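Local coordinates for PDZ domain protein (Parabacteroides distasonis, PDB 4L8N) that is of unknown function but carries PDZ domains joined to a DUF4136 domain and binds magnesium, at residues K22-N27 with Y48-E53; S84-P89 with Q288-K293; C129-T134 with R279-L284; F148-I153 with E166-E171; I248-D253 with R257-C262. All coordinates share one frame; numbering follows the deposited sequence.

From the N terminus, contact 1 closes first, joining the loop before strand 29-34 to strand 50-54 inside the N-terminal PDZ domain. Contact 2 opens next, at the turn after strand 78-84, and does not close until 288-293, so the whole of contacts 3, 4 and 5 falls within its span. Contact 3 runs from strand 123-135 to helix 274-285 and in turn encloses contacts 4 and 5, which follow one another without crossing: a strand-helix pair, then a hairpin. Contacts 3, 4 and 5 share the large mixed sheet. Trp24 packs on Pro290 and Tyr291, while Trp260 donates to Thr292, so segment 288-293 lies between PDZ domain and sheet.

Contact 1: K22-N27 with Y48-E53; sequences KNWGNN and YDVIEE
In the N-terminal PDZ domain, the loop 22-27 is tied to the start of strand 50-54 through the indole of Trp24 and the residues Tyr48 and Val50. Trp24 NE1 gives its hydrogen to Tyr48 O at 2.8 Å; the oxygen lies in the ring plane and the N-H in turn approaches in the carbonyl plane. With CG anti to the backbone N (chi1 -164°), the indole reaches across to the backbone of Tyr48, just before strand 50-54. Val50 CG2 sits over one face of the ring, toward its rim, 3.6 Å from Trp24 CE2. Strand 50-54 belongs to the antiparallel PDZ sheet, where the backbone of Val50 pairs with Ser84, and the contact lays the loop before strand 29-34 against it. Gly25 follows the same valine closely: its CA is 3.9 Å from Val50 CG2. A beta carbon there would run into that methyl, and the positive phi also suits glycine. Pro290 and Tyr291, from the loop after helix 274-285, pack against Trp24.

Contact 2: S84-P89 with Q288-K293; sequences SNLSSP and QYPYTK
The two backbones keep well apart, with the CA atoms of Leu86 and Pro290 8.4 Å from each other, and Pro290 enters its loop through a cis peptide bond. This is a loop-to-loop contact between the PDZ turn following strand 78-84 and the segment after helix 274-285. The end of Leu86 meets the edge of the proline ring: Leu86 CD1 is 3.8 Å from Pro290 CD and equally near its CG. The same methyl also comes obliquely to the Tyr289 ring, 4.2 Å from CE2. Trp24 also packs against Leu86, which is buried. Behind it the turn is fixed by an Asx motif: Asn85 OD1 takes two backbone hydrogens, from Ser87 N at 2.9 Å, which comes from above the carbonyl plane, and from Ser88 N, which lies nearly along the C=O axis. Beyond the two segments, Tyr289 meets Trp260 of strand 258-268 edge-to-face. Within 288-293, the Gln288 side chain folds back on its own loop, its OE1 accepting from Lys293 N at 3.0 Å.

Contact 3: C129-T134 with R279-L284; sequences CPFKTT and RVHVPL
Phe131 has its CG anti to the carbonyl carbon (chi1 -60°), which carries the ring off the strand toward the helix, where His281 takes up the same first torsion (chi1 -61°) and turns its imidazole to meet it. The two side chains cross at about a right angle, the CZ rim of Phe131 lying 3.7 Å from His281 CD2, each atom near the plane of the other ring. A second rim atom, Phe131 CE2, is 3.8 Å from Leu284 CB, again in the phenyl plane. The ring thus goes in edge first between two residues one helical turn apart, which seats helix 274-285 against strand 123-135 of the large mixed sheet. Over one phenyl face lies CB of Cys129 from its own strand, while Cys129 SG approaches Leu284 CD1 at 4.2 Å. An alanine in place of Phe131 would probably leave His281 CD2 and Leu284 CB without the ring between them, opening a gap between strand and helix. The imidazole is held from both nitrogens: ND1 bonds to Tyr277 O, one turn earlier, and NE2 to Arg215 of the second subunit. Tyr277 also stacks on the imidazole.

Contact 4: F148-I153 with E166-E171; sequences FAFSTI and ECIENE
Glu169 runs along the edges of two phenyl rings, and its CB, CG and OE1 each meet one of them. CB touches the Phe150 rim, 3.9 Å from Phe150 CZ. With CG anti to the backbone N (chi1 -163°), the chain then leads past Phe148, and Glu169 CG is 3.9 Å from Phe148 CZ, near the plane of that ring. Beyond CG the side chain is extended, which leaves Glu169 OE1 4.0 Å from Phe150 CE2, the carboxylate and ring planes 37° apart. Phe150 also presses its edge on the helix backbone, CZ standing 3.7 Å from Glu169 N, and its CE1 is 4.0 Å from Ile168 CB. Both rings therefore offer edges to the helix, and the edge of Phe148 also meets Phe150 CZ. Ile188 of the neighbouring strand packs on both phenylalanines, and Leu172 and Val179 add to the surroundings of Phe148. Segments 148-150 and 166-171 run antiparallel, 173° between their directions, with a closest axis approach of 10.1 Å, as expected in a beta-alpha-beta unit, here strand 147-150, helix 158-175 and strand 178-179.

Contact 5: I248-D253 with R257-C262; sequences IIDQKD and RVLWEC
Asp250 and Arg257 form a salt bridge near the turn: Arg257 NH2 gives a hydrogen to Asp250 OD2 at 2.8 Å, approaching from above the carboxylate plane, and NE adds a weak bond to the same oxygen. Arg257 is bent at its third torsion (chi3 63°), which turns the guanidinium edge toward Asp250 OD2. Asp250 OD2 also accepts from Ile254 N. Asp250 OD1 accepts from Asp253 N at 2.9 Å, on the syn lone pair, in an Asx motif, and from Lys252 N in the tighter Asx turn; together they shape the loop. An asparagine in place of Asp250 would probably leave Arg257 without its charge partner on this side, and the turn amides with a weaker acceptor. The same pair stands at the loop end of the antiparallel hairpin of strands 240-250 and 258-268, where Asp250 N donates to Arg257 O at 3.0 Å. Further along, Ile248 N bonds to Trp260 O at 2.8 Å and Leu259 N to Ile248 O at 2.9 Å; the register slips by one residue between Ile248 and Ile249, a beta bulge. Ile248 CD1 comes obliquely to the indole, 3.6 Å from Trp260 CE3, and Leu259 CG is 3.7 Å from Asp250 CB. In the outer shell, Asp138 holds Arg257 NH1 in a second salt bridge, and Thr292 accepts from Trp260 NE1.

Contact 1: K22-N27 with Y48-E53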
# COMPACT_ATOMS: atom_id res chain seq x y z
N LYS A 22 -11.01 -2.71 19.54
CA LYS A 22 -11.41 -3.92 20.29
C LYS A 22 -10.34 -4.35 21.29
O LYS A 22 -10.66 -5.10 22.22
CB LYS A 22 -11.71 -5.10 19.32
CG LYS A 22 -12.71 -4.82 18.19
CD LYS A 22 -14.18 -4.71 18.65
CE LYS A 22 -15.07 -4.05 17.62
NZ LYS A 22 -16.43 -3.77 18.15
N ASN A 23 -9.09 -3.90 21.11
CA ASN A 23 -7.97 -4.34 21.93
C ASN A 23 -7.46 -3.29 22.93
O ASN A 23 -6.55 -3.57 23.70
CB ASN A 23 -6.83 -4.76 21.01
CG ASN A 23 -7.27 -5.71 19.92
OD1 ASN A 23 -7.55 -5.30 18.80
ND2 ASN A 23 -7.43 -6.97 20.25
N TRP A 24 -8.07 -2.10 22.93
CA TRP A 24 -7.66 -1.02 23.84
C TRP A 24 -8.82 -0.16 24.26
O TRP A 24 -9.33 0.62 23.44
CB TRP A 24 -6.57 -0.13 23.21
CG TRP A 24 -5.88 0.72 24.24
CD1 TRP A 24 -5.91 2.08 24.32
CD2 TRP A 24 -5.18 0.26 25.41
NE1 TRP A 24 -5.23 2.50 25.44
CE2 TRP A 24 -4.78 1.41 26.13
CE3 TRP A 24 -4.83 -1.01 25.89
CZ2 TRP A 24 -4.01 1.33 27.29
CZ3 TRP A 24 -4.07 -1.08 27.05
CH2 TRP A 24 -3.66 0.08 27.72
N GLY A 25 -9.21 -0.29 25.53
CA GLY A 25 -10.28 0.47 26.17
C GLY A 25 -11.53 0.66 25.33
O GLY A 25 -11.97 1.79 25.13
N ASN A 26 -12.09 -0.46 24.83
CA ASN A 26 -13.28 -0.47 23.99
C ASN A 26 -14.49 0.21 24.68
O ASN A 26 -14.80 -0.08 25.84
CB ASN A 26 -13.64 -1.89 23.57
CG ASN A 26 -14.52 -1.96 22.34
OD1 ASN A 26 -14.65 -1.00 21.57
ND2 ASN A 26 -15.11 -3.12 22.09
N ASN A 27 -15.11 1.16 23.94
CA ASN A 27 -16.29 1.96 24.32
C ASN A 27 -16.07 2.67 25.68
O ASN A 27 -17.00 2.85 26.49
CB ASN A 27 -17.59 1.11 24.29
CG ASN A 27 -17.89 0.56 22.90
OD1 ASN A 27 -17.95 1.30 21.90
ND2 ASN A 27 -18.03 -0.76 22.80
N TYR A 48 -2.89 7.81 25.75
CA TYR A 48 -3.42 6.45 25.55
C TYR A 48 -3.91 5.84 26.87
O TYR A 48 -4.32 4.68 26.88
CB TYR A 48 -2.44 5.53 24.74
CG TYR A 48 -1.90 6.26 23.52
CD1 TYR A 48 -2.76 6.89 22.61
CD2 TYR A 48 -0.53 6.44 23.34
CE1 TYR A 48 -2.27 7.66 21.56
CE2 TYR A 48 -0.03 7.19 22.28
CZ TYR A 48 -0.90 7.80 21.39
OH TYR A 48 -0.41 8.53 20.33
N ASP A 49 -4.02 6.66 27.93
CA ASP A 49 -4.63 6.26 29.19
C ASP A 49 -6.09 5.99 28.93
O ASP A 49 -6.69 6.67 28.09
CB ASP A 49 -4.49 7.36 30.27
CG ASP A 49 -3.24 7.32 31.13
OD1 ASP A 49 -2.44 6.38 30.95
OD2 ASP A 49 -3.07 8.23 31.98
N VAL A 50 -6.65 4.99 29.65
CA VAL A 50 -8.06 4.60 29.55
C VAL A 50 -8.80 5.06 30.80
O VAL A 50 -8.44 4.65 31.91
CB VAL A 50 -8.23 3.09 29.30
CG1 VAL A 50 -9.70 2.68 29.35
CG2 VAL A 50 -7.61 2.69 27.97
N ILE A 51 -9.82 5.90 30.63
CA ILE A 51 -10.66 6.33 31.75
C ILE A 51 -11.65 5.18 32.04
O ILE A 51 -12.54 4.89 31.23
CB ILE A 51 -11.38 7.68 31.51
CG1 ILE A 51 -10.37 8.82 31.22
CG2 ILE A 51 -12.32 8.00 32.70
CD1 ILE A 51 -10.99 10.13 30.88
N GLU A 52 -11.43 4.49 33.16
CA GLU A 52 -12.26 3.35 33.56
C GLU A 52 -13.48 3.82 34.34
O GLU A 52 -14.59 3.33 34.11
CB GLU A 52 -11.45 2.34 34.38
CG GLU A 52 -10.34 1.65 33.60
CD GLU A 52 -10.74 0.54 32.66
OE1 GLU A 52 -11.91 0.11 32.69
OE2 GLU A 52 -9.86 0.07 31.90
N GLU A 53 -13.27 4.74 35.30
CA GLU A 53 -14.33 5.30 36.15
C GLU A 53 -14.14 6.79 36.30
O GLU A 53 -13.01 7.29 36.26
CB GLU A 53 -14.37 4.65 37.56
CG GLU A 53 -14.25 3.13 37.64
CD GLU A 53 -14.18 2.53 39.04
OE1 GLU A 53 -14.09 3.30 40.03
OE2 GLU A 53 -14.21 1.28 39.14

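Contact 2: S84-P89 with Q288-K293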
# COMPACT_ATOMS: atom_id res chain seq x y z
N SER A 84 -6.47 3.20 33.64
CA SER A 84 -5.74 2.01 33.28
C SER A 84 -4.87 2.31 32.04
O SER A 84 -5.24 3.11 31.17
CB SER A 84 -6.65 0.80 33.07
OG SER A 84 -7.24 0.72 31.79
N ASN A 85 -3.68 1.71 32.02
CA ASN A 85 -2.71 1.78 30.93
C ASN A 85 -1.81 0.53 30.98
O ASN A 85 -2.13 -0.44 31.67
CB ASN A 85 -1.90 3.08 31.01
CG ASN A 85 -1.23 3.30 32.33
OD1 ASN A 85 -0.76 2.38 32.98
ND2 ASN A 85 -1.23 4.54 32.78
N LEU A 86 -0.68 0.56 30.27
CA LEU A 86 0.26 -0.55 30.19
C LEU A 86 1.18 -0.63 31.44
O LEU A 86 1.76 -1.69 31.68
CB LEU A 86 1.08 -0.45 28.89
CG LEU A 86 0.27 -0.50 27.56
CD1 LEU A 86 1.20 -0.29 26.36
CD2 LEU A 86 -0.48 -1.81 27.42
N SER A 87 1.26 0.44 32.25
CA SER A 87 2.03 0.46 33.50
C SER A 87 1.23 -0.23 34.60
O SER A 87 1.79 -1.08 35.29
CB SER A 87 2.39 1.88 33.91
OG SER A 87 3.74 2.20 33.60
N SER A 88 -0.07 0.10 34.75
CA SER A 88 -0.89 -0.54 35.78
C SER A 88 -2.35 -0.82 35.33
O SER A 88 -2.91 -0.06 34.53
CB SER A 88 -0.91 0.31 37.05
OG SER A 88 -1.57 1.54 36.81
N PRO A 89 -3.00 -1.84 35.90
CA PRO A 89 -4.41 -2.10 35.52
C PRO A 89 -5.40 -1.18 36.23
O PRO A 89 -6.56 -1.09 35.80
CB PRO A 89 -4.62 -3.56 35.92
CG PRO A 89 -3.62 -3.82 36.98
CD PRO A 89 -2.50 -2.84 36.87
N GLN A 288 0.73 4.02 17.62
CA GLN A 288 -0.50 3.25 17.48
C GLN A 288 -0.46 1.97 18.31
O GLN A 288 -1.38 1.17 18.20
CB GLN A 288 -0.87 2.99 16.03
CG GLN A 288 -1.40 4.25 15.37
CD GLN A 288 -2.33 3.95 14.26
OE1 GLN A 288 -3.53 4.19 14.35
NE2 GLN A 288 -1.77 3.39 13.19
N TYR A 289 0.56 1.79 19.18
CA TYR A 289 0.58 0.67 20.13
C TYR A 289 0.39 1.24 21.55
O TYR A 289 1.22 2.04 21.98
CB TYR A 289 1.84 -0.22 20.04
CG TYR A 289 1.63 -1.49 20.84
CD1 TYR A 289 0.85 -2.53 20.34
CD2 TYR A 289 2.04 -1.57 22.18
CE1 TYR A 289 0.55 -3.66 21.11
CE2 TYR A 289 1.74 -2.70 22.96
CZ TYR A 289 1.00 -3.74 22.42
OH TYR A 289 0.70 -4.86 23.17
N PRO A 290 -0.69 0.89 22.31
CA PRO A 290 -1.75 -0.09 22.03
C PRO A 290 -3.01 0.46 21.34
O PRO A 290 -3.92 -0.32 21.04
CB PRO A 290 -2.11 -0.57 23.44
CG PRO A 290 -1.90 0.63 24.30
CD PRO A 290 -0.83 1.45 23.66
N TYR A 291 -3.08 1.78 21.09
CA TYR A 291 -4.28 2.36 20.51
C TYR A 291 -4.12 2.60 19.01
O TYR A 291 -3.52 3.59 18.59
CB TYR A 291 -4.65 3.64 21.27
CG TYR A 291 -5.96 4.26 20.84
CD1 TYR A 291 -7.13 3.52 20.80
CD2 TYR A 291 -6.03 5.62 20.51
CE1 TYR A 291 -8.34 4.09 20.41
CE2 TYR A 291 -7.24 6.20 20.12
CZ TYR A 291 -8.39 5.44 20.08
OH TYR A 291 -9.58 6.03 19.72
N THR A 292 -4.67 1.67 18.21
CA THR A 292 -4.69 1.67 16.75
C THR A 292 -6.06 2.14 16.25
O THR A 292 -7.07 1.48 16.51
CB THR A 292 -4.35 0.25 16.22
OG1 THR A 292 -3.05 -0.14 16.66
CG2 THR A 292 -4.39 0.16 14.70
N LYS A 293 -6.09 3.26 15.51
CA LYS A 293 -7.34 3.71 14.89
C LYS A 293 -7.19 3.86 13.35
O LYS A 293 -8.21 3.82 12.66
CB LYS A 293 -7.95 4.96 15.56
CG LYS A 293 -7.13 6.22 15.67
CD LYS A 293 -8.06 7.38 16.10
CE LYS A 293 -7.31 8.61 16.54
NZ LYS A 293 -8.18 9.83 16.51

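Contact 3: C129-T134 with R279-L284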
# COMPACT_ATOMS: atom_id res chain seq x y z
N CYS A 129 1.90 9.14 6.96
CA CYS A 129 2.93 8.09 6.84
C CYS A 129 2.38 6.83 6.19
O CYS A 129 1.23 6.43 6.43
CB CYS A 129 3.54 7.77 8.20
SG CYS A 129 4.52 9.12 8.89
N PRO A 130 3.21 6.18 5.35
CA PRO A 130 2.74 4.97 4.66
C PRO A 130 2.94 3.76 5.55
O PRO A 130 3.80 2.91 5.31
CB PRO A 130 3.59 4.95 3.38
CG PRO A 130 4.87 5.60 3.78
CD PRO A 130 4.61 6.48 4.98
N PHE A 131 2.18 3.74 6.64
CA PHE A 131 2.24 2.65 7.60
C PHE A 131 1.03 1.76 7.46
O PHE A 131 -0.10 2.25 7.53
CB PHE A 131 2.32 3.19 9.06
CG PHE A 131 3.48 4.08 9.44
CD1 PHE A 131 4.68 4.04 8.73
CD2 PHE A 131 3.39 4.92 10.55
CE1 PHE A 131 5.76 4.86 9.09
CE2 PHE A 131 4.48 5.73 10.92
CZ PHE A 131 5.65 5.70 10.19
N LYS A 132 1.24 0.45 7.30
CA LYS A 132 0.15 -0.50 7.31
C LYS A 132 0.17 -1.11 8.73
O LYS A 132 1.18 -1.73 9.12
CB LYS A 132 0.26 -1.56 6.18
CG LYS A 132 -0.74 -2.73 6.26
CD LYS A 132 -2.15 -2.35 5.76
CE LYS A 132 -3.17 -3.40 6.15
NZ LYS A 132 -3.70 -3.22 7.54
N THR A 133 -0.89 -0.85 9.52
CA THR A 133 -1.00 -1.33 10.91
C THR A 133 -2.14 -2.30 10.96
O THR A 133 -3.28 -1.94 10.65
CB THR A 133 -1.12 -0.16 11.92
OG1 THR A 133 -0.14 0.81 11.56
CG2 THR A 133 -0.82 -0.58 13.35
N THR A 134 -1.80 -3.55 11.30
CA THR A 134 -2.70 -4.71 11.35
C THR A 134 -2.66 -5.34 12.71
O THR A 134 -1.58 -5.57 13.26
CB THR A 134 -2.28 -5.73 10.29
OG1 THR A 134 -1.89 -5.07 9.08
CG2 THR A 134 -3.36 -6.77 10.02
N ARG A 279 15.20 4.98 13.43
CA ARG A 279 15.34 6.04 14.43
C ARG A 279 14.22 7.08 14.33
O ARG A 279 13.69 7.47 15.37
CB ARG A 279 16.70 6.76 14.30
CG ARG A 279 17.86 5.98 14.86
CD ARG A 279 19.03 6.90 15.13
NE ARG A 279 20.26 6.15 15.38
CZ ARG A 279 20.64 5.68 16.57
NH1 ARG A 279 19.87 5.88 17.64
NH2 ARG A 279 21.77 5.01 16.69
N VAL A 280 13.85 7.50 13.10
CA VAL A 280 12.82 8.50 12.84
C VAL A 280 11.41 7.92 12.99
O VAL A 280 10.58 8.53 13.66
CB VAL A 280 13.01 9.16 11.43
CG1 VAL A 280 11.89 10.14 11.08
CG2 VAL A 280 14.36 9.85 11.32
N HIS A 281 11.14 6.76 12.38
CA HIS A 281 9.80 6.17 12.26
C HIS A 281 9.38 5.21 13.36
O HIS A 281 8.18 5.18 13.62
CB HIS A 281 9.65 5.54 10.90
CG HIS A 281 9.79 6.56 9.81
ND1 HIS A 281 11.03 6.88 9.29
CD2 HIS A 281 8.85 7.35 9.23
CE1 HIS A 281 10.80 7.82 8.37
NE2 HIS A 281 9.51 8.13 8.29
N VAL A 282 10.30 4.50 14.05
CA VAL A 282 9.90 3.64 15.19
C VAL A 282 8.97 4.47 16.16
O VAL A 282 7.88 3.98 16.49
CB VAL A 282 11.09 3.00 15.97
CG1 VAL A 282 10.71 2.60 17.40
CG2 VAL A 282 11.65 1.80 15.21
N PRO A 283 9.35 5.72 16.59
CA PRO A 283 8.46 6.48 17.50
C PRO A 283 7.11 6.86 16.88
O PRO A 283 6.11 6.91 17.59
CB PRO A 283 9.28 7.74 17.85
CG PRO A 283 10.69 7.42 17.47
CD PRO A 283 10.61 6.47 16.33
N LEU A 284 7.06 7.13 15.57
CA LEU A 284 5.79 7.46 14.89
C LEU A 284 4.91 6.19 14.74
O LEU A 284 3.72 6.24 15.03
CB LEU A 284 6.03 8.10 13.51
CG LEU A 284 6.78 9.42 13.46
CD1 LEU A 284 7.20 9.73 12.03
CD2 LEU A 284 5.96 10.58 14.07

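Contact 4: F148-I153 with E166-E171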
# COMPACT_ATOMS: atom_id res chain seq x y z
N PHE A 148 8.29 -7.83 27.51
CA PHE A 148 8.76 -8.14 26.18
C PHE A 148 10.24 -8.51 26.16
O PHE A 148 10.96 -8.31 27.12
CB PHE A 148 8.50 -6.96 25.23
CG PHE A 148 9.32 -5.72 25.50
CD1 PHE A 148 8.99 -4.86 26.54
CD2 PHE A 148 10.40 -5.40 24.69
CE1 PHE A 148 9.77 -3.74 26.81
CE2 PHE A 148 11.17 -4.27 24.95
CZ PHE A 148 10.84 -3.44 26.00
N ALA A 149 10.65 -9.08 25.04
CA ALA A 149 12.02 -9.44 24.70
C ALA A 149 12.12 -9.44 23.19
O ALA A 149 11.10 -9.52 22.51
CB ALA A 149 12.39 -10.79 25.29
N PHE A 150 13.33 -9.28 22.67
CA PHE A 150 13.52 -9.27 21.23
C PHE A 150 13.83 -10.65 20.73
O PHE A 150 14.42 -11.44 21.47
CB PHE A 150 14.62 -8.28 20.83
CG PHE A 150 14.19 -6.87 21.16
CD1 PHE A 150 13.35 -6.16 20.30
CD2 PHE A 150 14.54 -6.29 22.37
CE1 PHE A 150 12.91 -4.88 20.63
CE2 PHE A 150 14.07 -5.01 22.71
CZ PHE A 150 13.27 -4.31 21.83
N SER A 151 13.42 -10.96 19.50
CA SER A 151 13.72 -12.25 18.91
C SER A 151 15.22 -12.26 18.49
O SER A 151 15.83 -11.19 18.35
CB SER A 151 12.77 -12.59 17.76
OG SER A 151 12.91 -11.79 16.59
N THR A 152 15.82 -13.47 18.42
CA THR A 152 17.22 -13.75 18.06
C THR A 152 17.73 -12.84 16.93
O THR A 152 17.09 -12.70 15.88
CB THR A 152 17.38 -15.24 17.67
OG1 THR A 152 16.57 -16.06 18.53
CG2 THR A 152 18.83 -15.70 17.68
N ILE A 153 18.90 -12.24 17.16
CA ILE A 153 19.49 -11.31 16.20
C ILE A 153 20.18 -12.09 15.05
O ILE A 153 20.91 -13.06 15.30
CB ILE A 153 20.44 -10.32 16.97
CG1 ILE A 153 19.61 -9.14 17.53
CG2 ILE A 153 21.61 -9.81 16.09
CD1 ILE A 153 20.25 -8.31 18.65
N GLU A 166 16.95 -1.12 20.02
CA GLU A 166 17.19 -0.08 21.02
C GLU A 166 16.11 1.01 20.91
O GLU A 166 15.67 1.51 21.95
CB GLU A 166 18.58 0.53 20.86
CG GLU A 166 19.65 -0.15 21.70
CD GLU A 166 21.07 0.35 21.50
OE1 GLU A 166 21.27 1.57 21.30
OE2 GLU A 166 22.00 -0.50 21.56
N CYS A 167 15.67 1.35 19.67
CA CYS A 167 14.61 2.33 19.41
C CYS A 167 13.27 1.81 19.92
O CYS A 167 12.55 2.55 20.61
CB CYS A 167 14.52 2.68 17.92
SG CYS A 167 15.98 3.51 17.25
N ILE A 168 12.94 0.54 19.58
CA ILE A 168 11.70 -0.09 20.02
C ILE A 168 11.70 -0.24 21.53
O ILE A 168 10.68 0.07 22.16
CB ILE A 168 11.43 -1.45 19.32
CG1 ILE A 168 11.50 -1.30 17.79
CG2 ILE A 168 10.06 -2.04 19.75
CD1 ILE A 168 11.81 -2.56 17.11
N GLU A 169 12.85 -0.61 22.12
CA GLU A 169 12.97 -0.76 23.58
C GLU A 169 12.65 0.55 24.29
O GLU A 169 11.90 0.52 25.25
CB GLU A 169 14.35 -1.29 24.00
CG GLU A 169 14.37 -1.84 25.41
CD GLU A 169 15.72 -2.30 25.91
OE1 GLU A 169 16.48 -2.91 25.12
OE2 GLU A 169 16.01 -2.08 27.11
N ASN A 170 13.19 1.68 23.82
CA ASN A 170 12.91 2.99 24.41
C ASN A 170 11.43 3.34 24.30
O ASN A 170 10.85 3.80 25.28
CB ASN A 170 13.76 4.13 23.80
CG ASN A 170 15.26 4.04 24.06
OD1 ASN A 170 15.73 3.37 25.00
ND2 ASN A 170 16.05 4.72 23.22
N GLU A 171 10.80 3.08 23.13
CA GLU A 171 9.38 3.38 22.92
C GLU A 171 8.46 2.62 23.85
O GLU A 171 7.55 3.22 24.42
CB GLU A 171 8.96 3.11 21.47
CG GLU A 171 9.37 4.19 20.49
CD GLU A 171 9.29 5.63 20.96
OE1 GLU A 171 8.17 6.12 21.21
OE2 GLU A 171 10.37 6.26 21.08

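Contact 5: I248-D253 with R257-C262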
# COMPACT_ATOMS: atom_id res chain seq x y z
N ILE A 248 4.65 -7.70 16.84
CA ILE A 248 4.50 -7.95 18.30
C ILE A 248 3.79 -9.31 18.48
O ILE A 248 2.57 -9.41 18.26
CB ILE A 248 3.82 -6.79 19.10
CG1 ILE A 248 4.61 -5.46 18.99
CG2 ILE A 248 3.55 -7.20 20.57
CD1 ILE A 248 3.99 -4.23 19.72
N ILE A 249 4.56 -10.36 18.82
CA ILE A 249 4.05 -11.73 18.90
C ILE A 249 3.75 -12.16 20.35
O ILE A 249 4.64 -12.16 21.20
CB ILE A 249 5.03 -12.75 18.21
CG1 ILE A 249 5.39 -12.33 16.76
CG2 ILE A 249 4.48 -14.17 18.23
CD1 ILE A 249 6.84 -12.30 16.53
N ASP A 250 2.51 -12.61 20.57
CA ASP A 250 1.99 -13.16 21.83
C ASP A 250 2.74 -14.43 22.21
O ASP A 250 2.90 -15.32 21.36
CB ASP A 250 0.50 -13.46 21.66
CG ASP A 250 -0.26 -14.07 22.83
OD1 ASP A 250 0.33 -14.17 23.93
OD2 ASP A 250 -1.45 -14.43 22.64
N GLN A 251 3.15 -14.55 23.48
CA GLN A 251 3.83 -15.73 24.00
C GLN A 251 3.01 -16.41 25.09
O GLN A 251 3.34 -17.54 25.47
CB GLN A 251 5.21 -15.38 24.58
CG GLN A 251 6.19 -14.68 23.66
CD GLN A 251 6.54 -15.47 22.44
OE1 GLN A 251 5.96 -15.29 21.37
NE2 GLN A 251 7.50 -16.36 22.57
N LYS A 252 1.97 -15.74 25.63
CA LYS A 252 1.23 -16.31 26.75
C LYS A 252 -0.24 -16.70 26.47
O LYS A 252 -0.61 -17.80 26.86
CB LYS A 252 1.31 -15.38 27.99
CG LYS A 252 0.84 -13.95 27.77
CD LYS A 252 0.76 -13.16 29.08
CE LYS A 252 -0.64 -12.95 29.59
NZ LYS A 252 -0.65 -12.26 30.91
N ASP A 253 -1.08 -15.84 25.86
CA ASP A 253 -2.52 -16.12 25.67
C ASP A 253 -2.75 -17.17 24.60
O ASP A 253 -3.43 -18.14 24.89
CB ASP A 253 -3.32 -14.84 25.36
CG ASP A 253 -4.76 -14.86 25.83
OD1 ASP A 253 -5.56 -15.66 25.29
OD2 ASP A 253 -5.10 -14.04 26.72
N ARG A 257 0.60 -16.12 17.95
CA ARG A 257 -0.39 -15.19 17.39
C ARG A 257 0.21 -13.80 17.32
O ARG A 257 0.71 -13.30 18.33
CB ARG A 257 -1.68 -15.19 18.25
CG ARG A 257 -2.72 -14.14 17.88
CD ARG A 257 -3.93 -14.18 18.80
NE ARG A 257 -3.58 -13.87 20.19
CZ ARG A 257 -4.45 -13.60 21.16
NH1 ARG A 257 -5.76 -13.63 20.92
NH2 ARG A 257 -4.03 -13.32 22.38
N VAL A 258 0.17 -13.19 16.13
CA VAL A 258 0.65 -11.82 15.96
C VAL A 258 -0.47 -10.91 16.45
O VAL A 258 -1.59 -10.96 15.92
CB VAL A 258 1.09 -11.50 14.51
CG1 VAL A 258 1.47 -10.02 14.38
CG2 VAL A 258 2.26 -12.39 14.10
N LEU A 259 -0.18 -10.14 17.51
CA LEU A 259 -1.14 -9.23 18.14
C LEU A 259 -1.26 -7.94 17.35
O LEU A 259 -2.36 -7.45 17.12
CB LEU A 259 -0.74 -8.90 19.59
CG LEU A 259 -0.60 -10.06 20.57
CD1 LEU A 259 -0.00 -9.56 21.84
CD2 LEU A 259 -1.95 -10.68 20.92
N TRP A 260 -0.12 -7.40 16.96
CA TRP A 260 0.01 -6.12 16.30
C TRP A 260 1.24 -6.13 15.41
O TRP A 260 2.31 -6.65 15.81
CB TRP A 260 0.14 -5.04 17.41
CG TRP A 260 0.18 -3.60 16.95
CD1 TRP A 260 -0.86 -2.73 16.94
CD2 TRP A 260 1.35 -2.83 16.66
NE1 TRP A 260 -0.43 -1.47 16.59
CE2 TRP A 260 0.93 -1.51 16.40
CE3 TRP A 260 2.73 -3.13 16.57
CZ2 TRP A 260 1.82 -0.48 16.09
CZ3 TRP A 260 3.60 -2.13 16.20
CH2 TRP A 260 3.15 -0.81 16.01
N GLU A 261 1.08 -5.57 14.20
CA GLU A 261 2.13 -5.49 13.19
C GLU A 261 1.98 -4.17 12.47
O GLU A 261 0.88 -3.77 12.11
CB GLU A 261 2.05 -6.69 12.21
CG GLU A 261 3.25 -6.84 11.28
CD GLU A 261 3.29 -8.07 10.38
OE1 GLU A 261 3.24 -9.20 10.91
OE2 GLU A 261 3.44 -7.91 9.15
N CYS A 262 3.10 -3.46 12.32
CA CYS A 262 3.18 -2.19 11.61
C CYS A 262 4.29 -2.28 10.59
O CYS A 262 5.43 -2.62 10.93
CB CYS A 262 3.35 -1.01 12.55
SG CYS A 262 3.11 0.60 11.74